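Local coordinates for protein catalase (Pseudomonas syringae, PDB 1M7S) that decomposes hydrogen peroxide into water and oxygen with a heme cofactor, protecting the cell from the toxic effects of peroxide, at residues Ala10-Asn15 with Asp31-Gln36; His142-Asp147 with Asp160-Val165. All coordinates share one frame; numbering follows the deposited sequence.

Contact 1: residues Ala10-Asn15 with Asp31-Gln36; sequences AVVGDN and DVQLLQ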
ATOM      1  N   ALA A  10       7.871 -18.224  19.017  1.00 13.61           N
ATOM      2  CA  ALA A  10       7.849 -19.687  19.220  1.00 13.60           C
ATOM      3  C   ALA A  10       9.008 -20.329  18.468  1.00 13.89           C
ATOM      4  O   ALA A  10       9.353 -19.904  17.364  1.00 12.02           O
ATOM      5  CB  ALA A  10       6.506 -20.283  18.840  1.00 15.78           C
ATOM      6  N   VAL A  11       9.712 -21.255  19.139  1.00 12.58           N
ATOM      7  CA  VAL A  11      10.847 -21.938  18.550  1.00 11.58           C
ATOM      8  C   VAL A  11      10.398 -22.787  17.374  1.00 10.92           C
ATOM      9  O   VAL A  11       9.295 -23.321  17.331  1.00 13.31           O
ATOM     10  CB  VAL A  11      11.641 -22.795  19.567  1.00 13.84           C
ATOM     11  CG1 VAL A  11      12.301 -21.872  20.607  1.00 14.70           C
ATOM     12  CG2 VAL A  11      10.754 -23.825  20.242  1.00 14.76           C
ATOM     13  N   VAL A  12      11.261 -22.942  16.378  1.00 12.21           N
ATOM     14  CA  VAL A  12      11.030 -23.771  15.209  1.00 11.71           C
ATOM     15  C   VAL A  12      11.622 -25.164  15.395  1.00 13.67           C
ATOM     16  O   VAL A  12      12.732 -25.308  15.872  1.00 13.49           O
ATOM     17  CB  VAL A  12      11.620 -23.108  13.948  1.00 12.52           C
ATOM     18  CG1 VAL A  12      11.582 -24.029  12.727  1.00 11.74           C
ATOM     19  CG2 VAL A  12      10.838 -21.827  13.697  1.00 12.34           C
ATOM     20  N   GLY A  13      10.858 -26.193  14.989  1.00 13.72           N
ATOM     21  CA  GLY A  13      11.393 -27.556  15.156  1.00 15.93           C
ATOM     22  C   GLY A  13      12.203 -28.071  13.987  1.00 15.04           C
ATOM     23  O   GLY A  13      13.043 -28.977  14.187  1.00 14.79           O
ATOM     24  N   ASP A  14      11.846 -27.708  12.754  1.00 15.37           N
ATOM     25  CA  ASP A  14      12.610 -28.183  11.598  1.00 14.97           C
ATOM     26  C   ASP A  14      12.573 -27.056  10.544  1.00 15.09           C
ATOM     27  O   ASP A  14      11.502 -26.618  10.131  1.00 15.91           O
ATOM     28  CB  ASP A  14      12.075 -29.487  11.041  1.00 18.66           C
ATOM     29  CG  ASP A  14      12.849 -30.143   9.918  1.00 19.30           C
ATOM     30  OD1 ASP A  14      13.698 -29.517   9.245  1.00 18.15           O
ATOM     31  OD2 ASP A  14      12.654 -31.363   9.657  1.00 17.66           O
ATOM     32  N   ASN A  15      13.753 -26.528  10.223  1.00 11.96           N
ATOM     33  CA  ASN A  15      13.767 -25.445   9.220  1.00 11.70           C
ATOM     34  C   ASN A  15      14.194 -25.931   7.851  1.00 11.59           C
ATOM     35  O   ASN A  15      14.605 -25.113   6.984  1.00 11.96           O
ATOM     36  CB  ASN A  15      14.695 -24.319   9.732  1.00 10.63           C
ATOM     37  CG  ASN A  15      14.529 -23.032   8.984  1.00 10.97           C
ATOM     38  OD1 ASN A  15      13.382 -22.625   8.734  1.00 10.68           O
ATOM     39  ND2 ASN A  15      15.644 -22.399   8.638  1.00 12.25           N
ATOM     40  N   ASP A  31       1.433 -25.729   7.901  1.00 13.28           N
ATOM     41  CA  ASP A  31       2.831 -25.510   8.189  1.00 12.50           C
ATOM     42  C   ASP A  31       3.025 -23.992   8.331  1.00 13.65           C
ATOM     43  O   ASP A  31       3.494 -23.296   7.409  1.00 13.89           O
ATOM     44  CB  ASP A  31       3.729 -26.029   7.067  1.00 10.70           C
ATOM     45  CG  ASP A  31       5.176 -26.034   7.533  1.00 11.91           C
ATOM     46  OD1 ASP A  31       5.941 -26.828   6.967  1.00 11.45           O
ATOM     47  OD2 ASP A  31       5.551 -25.229   8.446  1.00 13.36           O
ATOM     48  N   VAL A  32       2.837 -23.478   9.533  1.00 12.96           N
ATOM     49  CA  VAL A  32       2.940 -22.049   9.788  1.00 13.07           C
ATOM     50  C   VAL A  32       4.355 -21.503   9.603  1.00 12.49           C
ATOM     51  O   VAL A  32       4.453 -20.304   9.242  1.00 10.39           O
ATOM     52  CB  VAL A  32       2.356 -21.685  11.171  1.00 14.62           C
ATOM     53  CG1 VAL A  32       0.896 -22.151  11.228  1.00 16.53           C
ATOM     54  CG2 VAL A  32       3.090 -22.313  12.321  1.00 16.02           C
ATOM     55  N   GLN A  33       5.405 -22.303   9.807  1.00 11.39           N
ATOM     56  CA  GLN A  33       6.758 -21.792   9.563  1.00 10.06           C
ATOM     57  C   GLN A  33       6.948 -21.598   8.061  1.00 10.60           C
ATOM     58  O   GLN A  33       7.482 -20.544   7.624  1.00  8.64           O
ATOM     59  CB  GLN A  33       7.861 -22.662  10.159  1.00 12.33           C
ATOM     60  CG  GLN A  33       9.294 -22.446   9.628  1.00 12.65           C
ATOM     61  CD  GLN A  33       9.907 -21.171  10.184  1.00 13.81           C
ATOM     62  OE1 GLN A  33       9.159 -20.318  10.682  1.00 14.53           O
ATOM     63  NE2 GLN A  33      11.218 -20.969  10.110  1.00 12.45           N
ATOM     64  N   LEU A  34       6.590 -22.610   7.262  1.00  9.12           N
ATOM     65  CA  LEU A  34       6.725 -22.392   5.809  1.00  8.27           C
ATOM     66  C   LEU A  34       5.994 -21.122   5.379  1.00  8.39           C
ATOM     67  O   LEU A  34       6.539 -20.262   4.638  1.00  7.07           O
ATOM     68  CB  LEU A  34       6.191 -23.616   5.065  1.00  8.75           C
ATOM     69  CG  LEU A  34       6.077 -23.520   3.550  1.00  8.43           C
ATOM     70  CD1 LEU A  34       7.486 -23.410   2.935  1.00  8.79           C
ATOM     71  CD2 LEU A  34       5.379 -24.765   3.034  1.00  8.20           C
ATOM     72  N   LEU A  35       4.716 -20.972   5.735  1.00  7.93           N
ATOM     73  CA  LEU A  35       3.874 -19.867   5.304  1.00  9.98           C
ATOM     74  C   LEU A  35       4.372 -18.524   5.813  1.00  9.77           C
ATOM     75  O   LEU A  35       4.432 -17.574   5.010  1.00  7.59           O
ATOM     76  CB  LEU A  35       2.404 -20.011   5.795  1.00 12.97           C
ATOM     77  CG  LEU A  35       1.415 -20.867   4.990  1.00 15.57           C
ATOM     78  CD1 LEU A  35       0.979 -20.147   3.716  1.00 16.08           C
ATOM     79  CD2 LEU A  35       1.984 -22.190   4.563  1.00 16.75           C
ATOM     80  N   GLN A  36       4.858 -18.452   7.065  1.00  8.46           N
ATOM     81  CA  GLN A  36       5.355 -17.156   7.514  1.00  8.39           C
ATOM     82  C   GLN A  36       6.601 -16.728   6.768  1.00  6.36           C
ATOM     83  O   GLN A  36       6.749 -15.559   6.436  1.00  7.77           O
ATOM     84  CB  GLN A  36       5.675 -17.181   9.024  1.00  9.92           C
ATOM     85  CG  GLN A  36       5.999 -15.745   9.512  1.00 12.13           C
ATOM     86  CD  GLN A  36       5.986 -15.770  11.055  1.00 15.44           C
ATOM     87  OE1 GLN A  36       6.992 -16.190  11.634  1.00 16.65           O
ATOM     88  NE2 GLN A  36       4.872 -15.330  11.626  1.00 17.65           N
TER
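A buried loop-to-helix contact, its centre about 43 Å from that of the chain, is made in the extended N-terminal arm where the side-chain amide of Q33, on the first turn of helix 32-41, meets V12 and N15. Q33 NE2 donates to N15 OD1 at 3.1 Å, with an N-H...O angle of 163°. The acceptor lies in the plane of the Q33 amide, whereas the donor stands above the carbonyl plane of N15, and the two amides are turned 56° apart. N15 OD1 also accepts from K37 NZ, one turn further along the helix. Next to this bond the V12 side chain crosses that of Q33 at about a right angle, V12 CG2 lying 3.7 Å from Q33 CD. A bend at chi2 (75°) turns the Q33 amide across the valine methyls. In the catalase tetramer such N-terminal arms thread between subunits, and here D14 OD2 forms a salt bridge with R391 of the second subunit while N15 O accepts from K136 NZ of the third. D31 is the N-cap of the helix: its OD2 receives L34 N at 3.1 Å, met from above the carboxylate plane, and also bonds Y392 OH of the second subunit.

Contact 2: residues His142-Asp147 with Asp160-Val165; sequences HAFKPD and DFFSHV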
ATOM      1  N   HIS A 142      11.109  11.858 -17.734  1.00  4.92           N
ATOM      2  CA  HIS A 142      10.588  10.903 -18.741  1.00  6.15           C
ATOM      3  C   HIS A 142      11.411  10.914 -20.019  1.00  5.61           C
ATOM      4  O   HIS A 142      11.666   9.818 -20.602  1.00  8.02           O
ATOM      5  CB  HIS A 142       9.127  11.306 -19.089  1.00  6.19           C
ATOM      6  CG  HIS A 142       8.161  10.993 -17.974  1.00  8.92           C
ATOM      7  ND1 HIS A 142       6.808  11.182 -18.075  1.00  7.40           N
ATOM      8  CD2 HIS A 142       8.375  10.477 -16.738  1.00  8.60           C
ATOM      9  CE1 HIS A 142       6.230  10.815 -16.930  1.00  8.73           C
ATOM     10  NE2 HIS A 142       7.160  10.364 -16.116  1.00  7.74           N
ATOM     11  N   ALA A 143      11.865  12.050 -20.484  1.00  5.34           N
ATOM     12  CA  ALA A 143      12.709  12.142 -21.675  1.00  6.83           C
ATOM     13  C   ALA A 143      14.081  11.526 -21.475  1.00  7.47           C
ATOM     14  O   ALA A 143      14.577  10.961 -22.436  1.00  7.56           O
ATOM     15  CB  ALA A 143      12.856  13.579 -22.166  1.00  7.77           C
ATOM     16  N   PHE A 144      14.731  11.743 -20.307  1.00  6.47           N
ATOM     17  CA  PHE A 144      16.012  11.121 -20.023  1.00  7.72           C
ATOM     18  C   PHE A 144      15.967   9.620 -19.795  1.00  5.83           C
ATOM     19  O   PHE A 144      16.966   8.909 -20.089  1.00  8.43           O
ATOM     20  CB  PHE A 144      16.534  11.683 -18.674  1.00  9.52           C
ATOM     21  CG  PHE A 144      17.446  12.883 -18.751  1.00 10.08           C
ATOM     22  CD1 PHE A 144      17.185  13.984 -17.948  1.00 10.29           C
ATOM     23  CD2 PHE A 144      18.583  12.863 -19.519  1.00 12.24           C
ATOM     24  CE1 PHE A 144      18.017  15.102 -17.986  1.00 10.94           C
ATOM     25  CE2 PHE A 144      19.442  13.954 -19.557  1.00 10.73           C
ATOM     26  CZ  PHE A 144      19.143  15.066 -18.781  1.00  9.99           C
ATOM     27  N   LYS A 145      14.908   9.101 -19.166  1.00  4.53           N
ATOM     28  CA  LYS A 145      14.842   7.688 -18.804  1.00  6.47           C
ATOM     29  C   LYS A 145      14.780   6.815 -20.075  1.00  7.92           C
ATOM     30  O   LYS A 145      14.479   7.357 -21.127  1.00  8.89           O
ATOM     31  CB  LYS A 145      13.519   7.455 -18.062  1.00  6.44           C
ATOM     32  CG  LYS A 145      13.423   7.999 -16.629  1.00  8.82           C
ATOM     33  CD  LYS A 145      13.955   6.921 -15.684  1.00  9.97           C
ATOM     34  CE  LYS A 145      13.755   7.497 -14.251  1.00 12.63           C
ATOM     35  NZ  LYS A 145      14.253   6.457 -13.315  1.00 12.94           N
ATOM     36  N   PRO A 146      14.983   5.523 -19.956  1.00  8.14           N
ATOM     37  CA  PRO A 146      14.866   4.572 -21.043  1.00  7.50           C
ATOM     38  C   PRO A 146      13.507   4.692 -21.710  1.00  7.59           C
ATOM     39  O   PRO A 146      12.487   5.089 -21.144  1.00  7.05           O
ATOM     40  CB  PRO A 146      15.024   3.159 -20.400  1.00  8.67           C
ATOM     41  CG  PRO A 146      15.842   3.510 -19.170  1.00  8.65           C
ATOM     42  CD  PRO A 146      15.464   4.910 -18.699  1.00  7.71           C
ATOM     43  N   ASP A 147      13.466   4.340 -22.987  1.00  7.55           N
ATOM     44  CA  ASP A 147      12.205   4.424 -23.779  1.00  6.74           C
ATOM     45  C   ASP A 147      11.138   3.587 -23.072  1.00  7.05           C
ATOM     46  O   ASP A 147      11.394   2.447 -22.715  1.00  7.49           O
ATOM     47  CB  ASP A 147      12.567   3.785 -25.114  1.00  5.02           C
ATOM     48  CG  ASP A 147      11.530   3.997 -26.210  1.00  8.58           C
ATOM     49  OD1 ASP A 147      10.345   3.706 -25.980  1.00  8.51           O
ATOM     50  OD2 ASP A 147      11.967   4.422 -27.295  1.00 10.88           O
ATOM     51  N   ASP A 160      14.717  15.449 -28.515  1.00  9.38           N
ATOM     52  CA  ASP A 160      13.443  16.008 -28.965  1.00 10.18           C
ATOM     53  C   ASP A 160      12.980  16.970 -27.865  1.00 10.47           C
ATOM     54  O   ASP A 160      12.699  18.170 -28.085  1.00 10.25           O
ATOM     55  CB  ASP A 160      12.451  14.839 -29.139  1.00  8.79           C
ATOM     56  CG  ASP A 160      11.015  15.236 -29.388  1.00 12.06           C
ATOM     57  OD1 ASP A 160      10.815  16.355 -29.894  1.00 11.84           O
ATOM     58  OD2 ASP A 160      10.097  14.433 -29.097  1.00 10.65           O
ATOM     59  N   PHE A 161      13.035  16.548 -26.590  1.00  7.18           N
ATOM     60  CA  PHE A 161      12.638  17.427 -25.470  1.00  7.30           C
ATOM     61  C   PHE A 161      13.526  18.654 -25.361  1.00  6.19           C
ATOM     62  O   PHE A 161      13.059  19.812 -25.423  1.00  8.23           O
ATOM     63  CB  PHE A 161      12.682  16.626 -24.141  1.00  7.33           C
ATOM     64  CG  PHE A 161      12.361  17.422 -22.900  1.00  6.44           C
ATOM     65  CD1 PHE A 161      11.104  17.904 -22.585  1.00  5.79           C
ATOM     66  CD2 PHE A 161      13.416  17.741 -22.065  1.00  6.10           C
ATOM     67  CE1 PHE A 161      10.863  18.642 -21.431  1.00  6.90           C
ATOM     68  CE2 PHE A 161      13.195  18.485 -20.908  1.00  5.53           C
ATOM     69  CZ  PHE A 161      11.938  18.920 -20.598  1.00  5.32           C
ATOM     70  N   PHE A 162      14.841  18.421 -25.253  1.00  7.43           N
ATOM     71  CA  PHE A 162      15.788  19.506 -24.999  1.00  7.13           C
ATOM     72  C   PHE A 162      15.977  20.475 -26.161  1.00  8.40           C
ATOM     73  O   PHE A 162      16.360  21.633 -25.929  1.00  6.92           O
ATOM     74  CB  PHE A 162      17.151  18.966 -24.545  1.00  6.73           C
ATOM     75  CG  PHE A 162      17.153  18.461 -23.120  1.00  8.03           C
ATOM     76  CD1 PHE A 162      17.592  17.201 -22.785  1.00 10.50           C
ATOM     77  CD2 PHE A 162      16.750  19.321 -22.110  1.00 11.46           C
ATOM     78  CE1 PHE A 162      17.642  16.776 -21.436  1.00  9.84           C
ATOM     79  CE2 PHE A 162      16.774  18.910 -20.787  1.00  9.00           C
ATOM     80  CZ  PHE A 162      17.215  17.655 -20.462  1.00  8.64           C
ATOM     81  N   SER A 163      15.577  20.103 -27.377  1.00  8.58           N
ATOM     82  CA  SER A 163      15.494  21.052 -28.495  1.00  8.59           C
ATOM     83  C   SER A 163      14.498  22.175 -28.218  1.00  9.91           C
ATOM     84  O   SER A 163      14.658  23.274 -28.784  1.00 11.67           O
ATOM     85  CB  SER A 163      15.140  20.338 -29.812  1.00  9.07           C
ATOM     86  OG  SER A 163      13.790  19.921 -29.869  1.00  9.96           O
ATOM     87  N   HIS A 164      13.534  22.058 -27.292  1.00  7.48           N
ATOM     88  CA  HIS A 164      12.671  23.136 -26.875  1.00  9.46           C
ATOM     89  C   HIS A 164      13.169  23.820 -25.602  1.00  8.91           C
ATOM     90  O   HIS A 164      12.482  24.657 -25.011  1.00  9.88           O
ATOM     91  CB  HIS A 164      11.266  22.559 -26.533  1.00 10.69           C
ATOM     92  CG  HIS A 164      10.672  21.746 -27.650  1.00 11.16           C
ATOM     93  ND1 HIS A 164      11.073  20.438 -27.847  1.00 10.84           N
ATOM     94  CD2 HIS A 164       9.757  22.032 -28.620  1.00 10.42           C
ATOM     95  CE1 HIS A 164      10.434  19.930 -28.899  1.00 10.01           C
ATOM     96  NE2 HIS A 164       9.643  20.881 -29.358  1.00  9.99           N
ATOM     97  N   VAL A 165      14.352  23.432 -25.096  1.00  8.78           N
ATOM     98  CA  VAL A 165      14.861  23.879 -23.799  1.00  8.98           C
ATOM     99  C   VAL A 165      16.297  24.379 -23.866  1.00  8.34           C
ATOM    100  O   VAL A 165      17.276  23.771 -23.441  1.00  7.63           O
ATOM    101  CB  VAL A 165      14.772  22.678 -22.809  1.00 10.47           C
ATOM    102  CG1 VAL A 165      15.100  23.135 -21.368  1.00  9.18           C
ATOM    103  CG2 VAL A 165      13.390  22.025 -22.767  1.00 10.50           C
TER
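Apolar contacts alone join A143 and F144, at the end of helix 137-144, to F161 and F162, near the end of helix 155-163. The aromatic part is an offset edge-to-face pair: the rim of F162 is directed at one face of F144, the planes 65° apart and the centroids 5.2 Å apart. F162 CE1 comes within 3.5 Å of F144 CZ, and F162 CZ lies 3.6 Å from F144 CE1. F130 adds a second edge-to-face partner to F144, and L172 and L175 of helix 169-176 pack on F162 and F144 respectively.

The aliphatic part is the touch of A143 CB on F161 CB at 3.6 Å, where the backbones are also nearest. With CG anti to the backbone N (chi1 177°), the F161 ring places its CD2 over a face of F162.

Within 160-165, S163 OG donates to D160 O at 2.7 Å and also meets R380 of the fourth subunit, while F161 O receives both H164 N and H164 ND1 from the same face of its plane, ND1 at 3.2 Å.

The F144 side chain lies about 10 Å from the heme, about 9 Å from the side chain of N124 and about 10 Å from that of H52, both predicted active-site residues, consistent with packing of helices beside the distal side of the catalase heme pocket.

In the fold
Both contacts are buried and both border other subunits. Contact 1 belongs to an arm far from the body of its own chain, whereas contact 2 joins two helices within the main body, its centre about 19 Å from the centre of the chain. They share no helix, and their nearest atoms are about 31 Å apart. Chemistry across the segments differs with place: 10-15 with 31-36 combines one amide-amide bond with a valine, while 142-147 with 160-165 relies on aromatic and alanine packing. The third subunit touches both; at contact 2, the flanking H142 bonds E44 of that subunit, and D160 bonds Y376 of the fourth.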